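Local coordinates for protein lectin CEL-I, N-acetyl-D-galactosamine-specific C-type (Cucumaria echinata, PDB 1WMZ) that binds N-acetylgalactosamine as a calcium-dependent C-type lectin, coordinating sugar hydroxyls directly to a bound calcium ion, at residues A[60-65]-A[114-119]; A[70-75]-A[129-134]; A[107-112]-A[122-127]. One frame throughout, in Å; residues are numbered along the deposited sequence.

Overall arrangement
The three contacts all lie in the C-type lectin domain and differ in depth and chemistry. Interaction 2 is the most central: a parallel strand pairing, buried, with tryptophan, leucine and methionine filling the space beside the backbone bonds. Interaction 1, partly buried, joins helix 51-64 to the end of strand 109-114 and the following loop by side-chain packing, with no hydrogen bond between the segments. Interaction 3, also buried, is an antiparallel pairing whose acidic and amide side chains hold calcium. Strands 71-73 and 109-114 are sheet neighbours, so 70-75 bonds to F114 of interaction 1 and G112 of interaction 3. All three touch N-acetylgalactosamine: Q70 and, chiefly, R115 at its acetamido group, interaction 3 also at ring hydroxyls.

Interaction 1. Residues A[60-65]-A[114-119]; sequences YWRGID and FRHTEG. With NGA (2-acetamido-2-deoxy-beta-D-galactopyranose), chain E.
The guanidinium of R62 is sandwiched: CB of H116 sits over the centre of one face, 3.7 Å from R62 CZ, the backbone O of D65 lies over the opposite face, and CE2 of W61 comes up at its edge, in plane. The W61 indole in turn carries R62 CD over one face and takes the backbone O of R115 at its edge, 3.4 Å from CZ3. In this C-type lectin domain, the C-terminal part of helix 51-64 packs against the end of strand 109-114 and the loop that follows.

With CG of W61 anti to its backbone N (chi1 167°), the benzo end of the indole faces the loop, where CZ3 is 3.7 Å from F114 CB and CH2 is 3.7 Å from H116 CA. The pyrrole end stays with its own segment: NE1 donates to D65 OD1 at 3.0 Å, on the anti side of the carboxylate. R62, bent at chi2 and chi3, folds back over the indole, and its NH1 bonds to the backbone O of Q67. F114 continues the apolar layer toward V57 and F58 of the helix.

R115 turns the other way. Its extended chain delivers the guanidinium to the sugar, where acetamido O7 lies in plane at its edge, 2.8 Å from NE and 3.0 Å from NH2.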
loop_
_atom_site.group_PDB
_atom_site.type_symbol
_atom_site.label_atom_id
_atom_site.label_comp_id
_atom_site.label_asym_id
_atom_site.label_seq_id
_atom_site.Cartn_x
_atom_site.Cartn_y
_atom_site.Cartn_z
ATOM N N TYR A 60 -4.654 17.478 -9.996
ATOM C CA TYR A 60 -4.317 16.185 -10.595
ATOM C C TYR A 60 -5.259 15.883 -11.769
ATOM O O TYR A 60 -4.822 15.531 -12.890
ATOM C CB TYR A 60 -4.340 15.076 -9.490
ATOM C CG TYR A 60 -4.165 13.628 -9.936
ATOM C CD1 TYR A 60 -3.416 13.284 -11.059
ATOM C CD2 TYR A 60 -4.721 12.588 -9.195
ATOM C CE1 TYR A 60 -3.259 11.981 -11.428
ATOM C CE2 TYR A 60 -4.587 11.261 -9.583
ATOM C CZ TYR A 60 -3.839 10.965 -10.696
ATOM O OH TYR A 60 -3.716 9.667 -11.057
ATOM N N TRP A 61 -6.562 16.052 -11.542
ATOM C CA TRP A 61 -7.556 15.790 -12.552
ATOM C C TRP A 61 -7.339 16.665 -13.779
ATOM O O TRP A 61 -7.203 16.128 -14.896
ATOM C CB TRP A 61 -8.975 15.985 -11.970
ATOM C CG TRP A 61 -10.063 16.038 -12.958
ATOM C CD1 TRP A 61 -10.156 15.369 -14.142
ATOM C CD2 TRP A 61 -11.249 16.809 -12.836
ATOM N NE1 TRP A 61 -11.336 15.686 -14.775
ATOM C CE2 TRP A 61 -12.023 16.581 -13.988
ATOM C CE3 TRP A 61 -11.737 17.692 -11.868
ATOM C CZ2 TRP A 61 -13.257 17.188 -14.182
ATOM C CZ3 TRP A 61 -12.955 18.324 -12.086
ATOM C CH2 TRP A 61 -13.694 18.071 -13.230
ATOM N N ARG A 62 -7.272 17.976 -13.571
ATOM C CA ARG A 62 -7.216 18.942 -14.681
ATOM C C ARG A 62 -5.825 19.054 -15.307
ATOM O O ARG A 62 -5.664 19.760 -16.309
ATOM C CB ARG A 62 -7.688 20.325 -14.243
ATOM C CG ARG A 62 -9.100 20.335 -13.625
ATOM C CD ARG A 62 -10.181 19.691 -14.454
ATOM N NE ARG A 62 -10.356 20.437 -15.707
ATOM C CZ ARG A 62 -11.076 20.028 -16.739
ATOM N NH1 ARG A 62 -11.743 18.883 -16.714
ATOM N NH2 ARG A 62 -11.136 20.796 -17.824
ATOM N N GLY A 63 -4.830 18.385 -14.722
ATOM C CA GLY A 63 -3.524 18.261 -15.356
ATOM C C GLY A 63 -3.557 17.251 -16.482
ATOM O O GLY A 63 -2.735 17.311 -17.407
ATOM N N ILE A 64 -4.491 16.306 -16.410
ATOM C CA ILE A 64 -4.622 15.251 -17.404
ATOM C C ILE A 64 -5.810 15.485 -18.341
ATOM O O ILE A 64 -5.717 15.241 -19.541
ATOM C CB ILE A 64 -4.749 13.899 -16.690
ATOM C CG1 ILE A 64 -3.399 13.547 -16.021
ATOM C CG2 ILE A 64 -5.175 12.783 -17.654
ATOM C CD1 ILE A 64 -3.529 12.758 -14.781
ATOM N N ASP A 65 -6.927 15.953 -17.785
ATOM C CA ASP A 65 -8.176 16.097 -18.517
ATOM C C ASP A 65 -8.465 17.603 -18.682
ATOM O O ASP A 65 -8.493 18.360 -17.720
ATOM C CB ASP A 65 -9.278 15.371 -17.733
ATOM C CG ASP A 65 -10.638 15.475 -18.372
ATOM O OD1 ASP A 65 -11.633 15.196 -17.685
ATOM O OD2 ASP A 65 -10.812 15.808 -19.560
ATOM N N PHE A 114 -17.077 17.006 -8.585
ATOM C CA PHE A 114 -16.437 18.283 -8.822
ATOM C C PHE A 114 -16.909 18.778 -10.199
ATOM O O PHE A 114 -16.908 18.002 -11.161
ATOM C CB PHE A 114 -14.921 18.132 -9.012
ATOM C CG PHE A 114 -14.102 17.931 -7.750
ATOM C CD1 PHE A 114 -12.704 18.004 -7.843
ATOM C CD2 PHE A 114 -14.675 17.646 -6.519
ATOM C CE1 PHE A 114 -11.891 17.818 -6.719
ATOM C CE2 PHE A 114 -13.869 17.449 -5.406
ATOM C CZ PHE A 114 -12.481 17.540 -5.502
ATOM N N ARG A 115 -17.248 20.057 -10.282
ATOM C CA ARG A 115 -17.204 20.788 -11.545
ATOM C C ARG A 115 -15.773 21.029 -12.026
ATOM O O ARG A 115 -14.823 21.007 -11.231
ATOM C CB ARG A 115 -17.897 22.133 -11.389
ATOM C CG ARG A 115 -19.348 22.041 -11.222
ATOM C CD ARG A 115 -19.974 23.375 -10.982
ATOM N NE ARG A 115 -21.432 23.298 -10.999
ATOM C CZ ARG A 115 -22.215 24.312 -10.657
ATOM N NH1 ARG A 115 -21.685 25.475 -10.276
ATOM N NH2 ARG A 115 -23.523 24.153 -10.651
ATOM N N HIS A 116 -15.613 21.322 -13.323
ATOM C CA HIS A 116 -14.292 21.698 -13.823
ATOM C C HIS A 116 -13.920 23.165 -13.563
ATOM O O HIS A 116 -12.818 23.566 -13.854
ATOM C CB HIS A 116 -14.162 21.371 -15.323
ATOM C CG HIS A 116 -14.873 22.339 -16.222
ATOM N ND1 HIS A 116 -16.189 22.175 -16.601
ATOM C CD2 HIS A 116 -14.440 23.469 -16.832
ATOM C CE1 HIS A 116 -16.540 23.170 -17.404
ATOM N NE2 HIS A 116 -15.502 23.976 -17.550
ATOM N N THR A 117 -14.846 23.958 -13.024
ATOM C CA THR A 117 -14.639 25.369 -12.692
ATOM C C THR A 117 -14.629 25.628 -11.199
ATOM O O THR A 117 -15.019 24.767 -10.390
ATOM C CB THR A 117 -15.803 26.199 -13.247
ATOM O OG1 THR A 117 -17.041 25.669 -12.743
ATOM C CG2 THR A 117 -15.886 26.101 -14.764
ATOM N N GLU A 118 -14.250 26.847 -10.847
ATOM C CA GLU A 118 -14.248 27.291 -9.465
ATOM C C GLU A 118 -13.489 26.346 -8.539
ATOM O O GLU A 118 -13.922 26.092 -7.401
ATOM C CB GLU A 118 -15.676 27.464 -8.979
ATOM C CG GLU A 118 -16.416 28.584 -9.704
ATOM C CD GLU A 118 -17.604 29.074 -8.910
ATOM O OE1 GLU A 118 -17.613 30.273 -8.498
ATOM O OE2 GLU A 118 -18.528 28.257 -8.685
ATOM N N GLY A 119 -12.351 25.852 -9.018
ATOM C CA GLY A 119 -11.471 25.024 -8.198
ATOM C C GLY A 119 -12.081 23.691 -7.805
ATOM O O GLY A 119 -11.669 23.097 -6.808
HETATM C C1 NGA E . -26.417 22.549 -12.839
HETATM C C2 NGA E . -26.106 21.138 -12.263
HETATM C C3 NGA E . -27.234 20.198 -11.953
HETATM C C4 NGA E . -28.518 20.878 -11.599
HETATM C C5 NGA E . -28.799 22.227 -12.214
HETATM C C6 NGA E . -29.998 22.975 -11.595
HETATM C C7 NGA E . -23.762 20.655 -12.692
HETATM C C8 NGA E . -22.812 19.861 -13.548
HETATM N N2 NGA E . -25.057 20.468 -12.979
HETATM O O1 NGA E . -25.383 23.527 -12.666
HETATM O O3 NGA E . -26.960 19.103 -11.055
HETATM O O4 NGA E . -28.312 21.244 -10.229
HETATM O O5 NGA E . -27.703 23.088 -12.478
HETATM O O6 NGA E . -30.298 23.998 -12.555
HETATM O O7 NGA E . -23.381 21.387 -11.799
#

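Interaction 2. Residues A[70-75]-A[129-134]. With NGA (2-acetamido-2-deoxy-beta-D-galactopyranose), chain E.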
loop_
_atom_site.group_PDB
_atom_site.type_symbol
_atom_site.label_atom_id
_atom_site.label_comp_id
_atom_site.label_asym_id
_atom_site.label_seq_id
_atom_site.Cartn_x
_atom_site.Cartn_y
_atom_site.Cartn_z
ATOM N N GLN A 70 -17.266 16.907 -15.455
ATOM C CA GLN A 70 -17.226 16.686 -14.008
ATOM C C GLN A 70 -16.387 15.461 -13.617
ATOM O O GLN A 70 -16.020 14.647 -14.467
ATOM C CB GLN A 70 -18.649 16.506 -13.502
ATOM C CG GLN A 70 -19.445 17.844 -13.614
ATOM C CD GLN A 70 -20.024 18.085 -15.020
ATOM O OE1 GLN A 70 -20.756 17.260 -15.544
ATOM N NE2 GLN A 70 -19.719 19.230 -15.581
ATOM N N LEU A 71 -16.156 15.323 -12.300
ATOM C CA LEU A 71 -15.359 14.250 -11.711
ATOM C C LEU A 71 -16.083 13.694 -10.498
ATOM O O LEU A 71 -16.281 14.446 -9.544
ATOM C CB LEU A 71 -14.031 14.822 -11.233
ATOM C CG LEU A 71 -13.132 13.783 -10.503
ATOM C CD1 LEU A 71 -12.482 12.855 -11.561
ATOM C CD2 LEU A 71 -12.128 14.445 -9.661
ATOM N N TRP A 72 -16.482 12.428 -10.539
ATOM C CA TRP A 72 -17.219 11.804 -9.442
ATOM C C TRP A 72 -16.334 11.784 -8.197
ATOM O O TRP A 72 -15.132 11.558 -8.279
ATOM C CB TRP A 72 -17.634 10.375 -9.750
ATOM C CG TRP A 72 -18.725 10.181 -10.781
ATOM C CD1 TRP A 72 -18.652 9.417 -11.930
ATOM C CD2 TRP A 72 -20.030 10.781 -10.791
ATOM N NE1 TRP A 72 -19.832 9.496 -12.630
ATOM C CE2 TRP A 72 -20.697 10.320 -11.955
ATOM C CE3 TRP A 72 -20.716 11.639 -9.925
ATOM C CZ2 TRP A 72 -21.996 10.704 -12.262
ATOM C CZ3 TRP A 72 -21.963 12.010 -10.225
ATOM C CH2 TRP A 72 -22.626 11.532 -11.375
ATOM N N ILE A 73 -16.945 12.020 -7.036
ATOM C CA ILE A 73 -16.262 11.836 -5.765
ATOM C C ILE A 73 -17.173 10.956 -4.931
ATOM O O ILE A 73 -18.317 10.745 -5.285
ATOM C CB ILE A 73 -15.950 13.210 -5.061
ATOM C CG1 ILE A 73 -17.241 14.019 -4.729
ATOM C CG2 ILE A 73 -15.003 14.071 -5.939
ATOM C CD1 ILE A 73 -16.947 15.273 -4.006
ATOM N N GLY A 74 -16.684 10.456 -3.799
ATOM C CA GLY A 74 -17.445 9.483 -3.021
ATOM C C GLY A 74 -18.549 10.017 -2.111
ATOM O O GLY A 74 -18.932 9.367 -1.146
ATOM N N LEU A 75 -19.086 11.195 -2.405
ATOM C CA LEU A 75 -20.107 11.807 -1.538
ATOM C C LEU A 75 -21.486 11.477 -2.091
ATOM O O LEU A 75 -21.706 11.608 -3.287
ATOM C CB LEU A 75 -19.932 13.315 -1.507
ATOM C CG LEU A 75 -20.711 14.076 -0.427
ATOM C CD1 LEU A 75 -20.074 13.844 0.903
ATOM C CD2 LEU A 75 -20.746 15.587 -0.741
ATOM N N ALA A 129 -26.334 10.415 -14.964
ATOM C CA ALA A 129 -25.278 11.295 -15.454
ATOM C C ALA A 129 -23.974 10.523 -15.604
ATOM O O ALA A 129 -23.804 9.450 -15.008
ATOM C CB ALA A 129 -25.058 12.504 -14.545
ATOM N N GLN A 130 -23.088 11.095 -16.417
ATOM C CA GLN A 130 -21.762 10.558 -16.631
ATOM C C GLN A 130 -20.746 11.573 -16.242
ATOM O O GLN A 130 -20.914 12.782 -16.453
ATOM C CB GLN A 130 -21.541 10.201 -18.104
ATOM C CG GLN A 130 -22.582 9.290 -18.658
ATOM C CD GLN A 130 -21.977 8.036 -19.232
ATOM O OE1 GLN A 130 -22.399 6.931 -18.898
ATOM N NE2 GLN A 130 -20.988 8.198 -20.100
ATOM N N ALA A 131 -19.624 11.076 -15.733
ATOM C CA ALA A 131 -18.482 11.897 -15.378
ATOM C C ALA A 131 -17.224 11.020 -15.356
ATOM O O ALA A 131 -17.329 9.807 -15.378
ATOM C CB ALA A 131 -18.698 12.509 -13.985
ATOM N N LYS A 132 -16.075 11.650 -15.285
ATOM C CA LYS A 132 -14.805 10.946 -15.045
ATOM C C LYS A 132 -14.763 10.532 -13.566
ATOM O O LYS A 132 -15.690 10.857 -12.787
ATOM C CB LYS A 132 -13.622 11.810 -15.431
ATOM C CG LYS A 132 -13.680 12.464 -16.876
ATOM C CD LYS A 132 -13.842 11.436 -17.991
ATOM C CE LYS A 132 -13.864 12.153 -19.413
ATOM N NZ LYS A 132 -12.843 13.197 -19.577
ATOM N N TYR A 133 -13.716 9.823 -13.147
ATOM C CA TYR A 133 -13.659 9.447 -11.725
ATOM C C TYR A 133 -12.260 9.340 -11.152
ATOM O O TYR A 133 -11.266 9.315 -11.856
ATOM C CB TYR A 133 -14.499 8.213 -11.434
ATOM C CG TYR A 133 -14.008 6.896 -12.026
ATOM C CD1 TYR A 133 -14.282 6.544 -13.355
ATOM C CD2 TYR A 133 -13.359 5.958 -11.222
ATOM C CE1 TYR A 133 -13.851 5.319 -13.883
ATOM C CE2 TYR A 133 -12.950 4.750 -11.734
ATOM C CZ TYR A 133 -13.191 4.437 -13.061
ATOM O OH TYR A 133 -12.738 3.220 -13.526
ATOM N N MET A 134 -12.199 9.317 -9.824
ATOM C CA MET A 134 -10.931 9.370 -9.121
ATOM C C MET A 134 -11.024 8.417 -7.932
ATOM O O MET A 134 -11.970 8.460 -7.198
ATOM C CB MET A 134 -10.715 10.807 -8.641
ATOM C CG MET A 134 -9.639 11.003 -7.640
ATOM S SD MET A 134 -8.081 11.316 -8.331
ATOM C CE MET A 134 -8.289 12.886 -9.461
HETATM C C1 NGA E . -26.417 22.549 -12.839
HETATM C C2 NGA E . -26.106 21.138 -12.263
HETATM C C3 NGA E . -27.234 20.198 -11.953
HETATM C C4 NGA E . -28.518 20.878 -11.599
HETATM C C5 NGA E . -28.799 22.227 -12.214
HETATM C C6 NGA E . -29.998 22.975 -11.595
HETATM C C7 NGA E . -23.762 20.655 -12.692
HETATM C C8 NGA E . -22.812 19.861 -13.548
HETATM N N2 NGA E . -25.057 20.468 -12.979
HETATM O O1 NGA E . -25.383 23.527 -12.666
HETATM O O3 NGA E . -26.960 19.103 -11.055
HETATM O O4 NGA E . -28.312 21.244 -10.229
HETATM O O5 NGA E . -27.703 23.088 -12.478
HETATM O O6 NGA E . -30.298 23.998 -12.555
HETATM O O7 NGA E . -23.381 21.387 -11.799
HETATM O O HOH W 1 -22.001 14.782 -14.768
#
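The methyl of A131 is the bump that W72 is laid against: CB sits over the face of the five-membered ring, 3.5 Å from its centroid and only 12° off the normal. Around the rim of the same indole, A129 O approaches CZ2 in the ring plane at 3.5 Å, and A129 CB touches CH2, so the chain from 129 to 131 wraps one side of it. NE1 bonds outside the pair, to T22 O.

On the other face of the strands, L71 fills the hollow beside M134. CG of L71 is anti to its backbone N (chi1 176°), which brings CD1 to 3.5 Å from Y133 C and lets both methyls rest on M134 CB. Two backbone bonds fix the register, K132 N to Q70 O at 3.1 Å and W72 N to K132 O at 2.9 Å. The axes of the two short strands lie 48° apart, and beyond these bonds buried W72 O and M134 N have no partner. At the start, a water joins Q70 OE1 to Q130 O, and Q70 CD packs 3.6 Å from the acetamido methyl C8 of the sugar. This parallel pairing belongs to the core of the C-type lectin fold, and it closes off the excursion that carries the calcium and sugar sites.

Interaction 3. Residues A[107-112]-A[122-127]; sequences NAEDYG and WNDNSA. With CA (calcium ion), chain G; CA (calcium ion), chain F; CA (calcium ion), chain H; NGA (2-acetamido-2-deoxy-beta-D-galactopyranose), chain E.
E109 and D124 reach one calcium ion, that of chain G, by very different torsions. E109 puts CG beside its backbone N (chi1 -54°) and runs extended beyond it, carrying OE1 across the strand pair to the metal at 2.2 Å. D124 takes the crowded position between backbone N and carbonyl carbon (chi1 57°), which lets its OD1 and its own backbone O both bind the ion; its carboxylate is also hydrogen-bonded to N104. Metal sharing accounts for the short 2.7 Å between E109 OE1 and D124 O. N123 presents OD1 to the calcium while ND2 donates to sugar O3 at 3.0 Å and also bonds to Q113. Sugar O3 and O4 occupy two more places on the metal, with Q101 and D103 completing it; E109 OE2 lies 2.6 Å from O3. N123 and D124 belong to the WND sequence and Q101 to D103 to the QPD sequence familiar from galactose-type C-type lectins.

On the far side of the strand, D110 OD2 bridges the other two calcium ions, at 2.7 Å from that of chain F and 2.4 Å from that of chain H. The chain F ion also takes E109 O and a water that donates to D124 OD2, a link between the metal sites; D77, E81 and N104 help to complete it.

D110 and Y111 both face N125 in a classic beta bulge: N125 O receives Y111 N at 3.1 Å and, weakly, D110 N, while N125 N returns a bond to Y111 O. The Y111 ring reaches along to A127 CB and also packs on W72. These are the strands of the hairpin 109-114 and 122-126, joined to strand 71-73 through G112 and I73.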
loop_
_atom_site.group_PDB
_atom_site.type_symbol
_atom_site.label_atom_id
_atom_site.label_comp_id
_atom_site.label_asym_id
_atom_site.label_seq_id
_atom_site.Cartn_x
_atom_site.Cartn_y
_atom_site.Cartn_z
ATOM N N ASN A 107 -35.573 15.795 -8.066
ATOM C CA ASN A 107 -35.622 14.760 -7.013
ATOM C C ASN A 107 -34.800 13.514 -7.307
ATOM O O ASN A 107 -35.082 12.457 -6.784
ATOM C CB ASN A 107 -37.075 14.362 -6.749
ATOM C CG ASN A 107 -37.936 15.537 -6.371
ATOM O OD1 ASN A 107 -37.681 16.212 -5.351
ATOM N ND2 ASN A 107 -38.969 15.797 -7.164
ATOM N N ALA A 108 -33.746 13.651 -8.084
ATOM C CA ALA A 108 -32.993 12.489 -8.545
ATOM C C ALA A 108 -31.466 12.663 -8.455
ATOM O O ALA A 108 -30.710 11.837 -9.011
ATOM C CB ALA A 108 -33.402 12.141 -9.937
ATOM N N GLU A 109 -31.000 13.696 -7.758
ATOM C CA GLU A 109 -29.584 13.945 -7.644
ATOM C C GLU A 109 -29.061 13.596 -6.234
ATOM O O GLU A 109 -29.306 14.329 -5.254
ATOM C CB GLU A 109 -29.221 15.389 -8.021
ATOM C CG GLU A 109 -29.729 15.824 -9.393
ATOM C CD GLU A 109 -29.106 17.092 -9.856
ATOM O OE1 GLU A 109 -28.894 18.008 -9.041
ATOM O OE2 GLU A 109 -28.786 17.204 -11.091
ATOM N N ASP A 110 -28.311 12.497 -6.166
ATOM C CA ASP A 110 -27.762 11.944 -4.912
ATOM C C ASP A 110 -26.250 11.655 -4.921
ATOM O O ASP A 110 -25.734 11.045 -3.996
ATOM C CB ASP A 110 -28.455 10.632 -4.580
ATOM C CG ASP A 110 -29.975 10.698 -4.726
ATOM O OD1 ASP A 110 -30.534 9.717 -5.259
ATOM O OD2 ASP A 110 -30.706 11.651 -4.349
ATOM N N TYR A 111 -25.553 12.076 -5.956
ATOM C CA TYR A 111 -24.174 11.662 -6.212
ATOM C C TYR A 111 -23.283 12.880 -6.444
ATOM O O TYR A 111 -23.503 13.683 -7.362
ATOM C CB TYR A 111 -24.191 10.699 -7.421
ATOM C CG TYR A 111 -25.190 9.594 -7.234
ATOM C CD1 TYR A 111 -26.408 9.566 -7.944
ATOM C CD2 TYR A 111 -24.976 8.623 -6.270
ATOM C CE1 TYR A 111 -27.335 8.539 -7.734
ATOM C CE2 TYR A 111 -25.881 7.615 -6.042
ATOM C CZ TYR A 111 -27.073 7.571 -6.775
ATOM O OH TYR A 111 -27.986 6.584 -6.513
ATOM N N GLY A 112 -22.253 13.021 -5.610
ATOM C CA GLY A 112 -21.376 14.155 -5.593
ATOM C C GLY A 112 -20.314 14.132 -6.674
ATOM O O GLY A 112 -19.862 13.090 -7.073
ATOM N N TRP A 122 -18.439 21.699 -5.822
ATOM C CA TRP A 122 -19.193 20.464 -5.885
ATOM C C TRP A 122 -20.631 20.663 -6.348
ATOM O O TRP A 122 -21.275 21.695 -6.065
ATOM C CB TRP A 122 -19.262 19.778 -4.537
ATOM C CG TRP A 122 -17.969 19.503 -3.837
ATOM C CD1 TRP A 122 -16.688 19.647 -4.311
ATOM C CD2 TRP A 122 -17.848 18.994 -2.506
ATOM N NE1 TRP A 122 -15.781 19.297 -3.329
ATOM C CE2 TRP A 122 -16.471 18.911 -2.208
ATOM C CE3 TRP A 122 -18.780 18.676 -1.502
ATOM C CZ2 TRP A 122 -15.997 18.432 -0.991
ATOM C CZ3 TRP A 122 -18.299 18.213 -0.281
ATOM C CH2 TRP A 122 -16.920 18.081 -0.053
ATOM N N ASN A 123 -21.134 19.621 -6.969
ATOM C CA ASN A 123 -22.512 19.510 -7.425
ATOM C C ASN A 123 -23.043 18.129 -7.097
ATOM O O ASN A 123 -22.324 17.131 -7.135
ATOM C CB ASN A 123 -22.601 19.697 -8.931
ATOM C CG ASN A 123 -23.975 19.435 -9.459
ATOM O OD1 ASN A 123 -24.935 20.068 -8.981
ATOM N ND2 ASN A 123 -24.106 18.535 -10.442
ATOM N N ASP A 124 -24.328 18.042 -6.786
ATOM C CA ASP A 124 -24.984 16.751 -6.768
ATOM C C ASP A 124 -25.622 16.465 -8.110
ATOM O O ASP A 124 -26.270 17.348 -8.662
ATOM C CB ASP A 124 -26.040 16.654 -5.646
ATOM C CG ASP A 124 -27.116 17.726 -5.735
ATOM O OD1 ASP A 124 -26.855 18.803 -6.323
ATOM O OD2 ASP A 124 -28.216 17.568 -5.178
ATOM N N ASN A 125 -25.453 15.254 -8.633
ATOM C CA ASN A 125 -26.011 14.853 -9.914
ATOM C C ASN A 125 -26.680 13.444 -9.834
ATOM O O ASN A 125 -26.671 12.806 -8.777
ATOM C CB ASN A 125 -24.892 14.922 -10.976
ATOM C CG ASN A 125 -25.404 15.317 -12.360
ATOM O OD1 ASN A 125 -26.479 14.883 -12.783
ATOM N ND2 ASN A 125 -24.611 16.065 -13.070
ATOM N N SER A 126 -27.305 12.982 -10.928
ATOM C CA SER A 126 -28.161 11.788 -10.923
ATOM C C SER A 126 -27.418 10.482 -11.260
ATOM O O SER A 126 -26.242 10.498 -11.625
ATOM C CB SER A 126 -29.275 11.964 -11.951
ATOM O OG SER A 126 -28.699 11.954 -13.241
ATOM N N ALA A 127 -28.129 9.373 -11.155
ATOM C CA ALA A 127 -27.593 8.040 -11.471
ATOM C C ALA A 127 -27.405 7.856 -12.982
ATOM O O ALA A 127 -26.688 6.939 -13.421
ATOM C CB ALA A 127 -28.486 6.955 -10.909
HETATM CA CA CA G . -27.351 19.563 -8.590
HETATM CA CA CA F . -30.332 13.977 -3.133
HETATM CA CA CA H . -32.578 10.712 -3.168
HETATM C C1 NGA E . -26.417 22.549 -12.839
HETATM C C2 NGA E . -26.106 21.138 -12.263
HETATM C C3 NGA E . -27.234 20.198 -11.953
HETATM C C4 NGA E . -28.518 20.878 -11.599
HETATM C C5 NGA E . -28.799 22.227 -12.214
HETATM C C6 NGA E . -29.998 22.975 -11.595
HETATM C C7 NGA E . -23.762 20.655 -12.692
HETATM C C8 NGA E . -22.812 19.861 -13.548
HETATM N N2 NGA E . -25.057 20.468 -12.979
HETATM O O1 NGA E . -25.383 23.527 -12.666
HETATM O O3 NGA E . -26.960 19.103 -11.055
HETATM O O4 NGA E . -28.312 21.244 -10.229
HETATM O O5 NGA E . -27.703 23.088 -12.478
HETATM O O6 NGA E . -30.298 23.998 -12.555
HETATM O O7 NGA E . -23.381 21.387 -11.799
HETATM O O HOH W 2 -30.666 9.277 -9.809
HETATM O O HOH W 3 -28.951 15.954 -13.374
HETATM O O HOH W 4 -29.466 16.196 -3.216
HETATM O O HOH W 5 -32.015 10.025 -1.122
#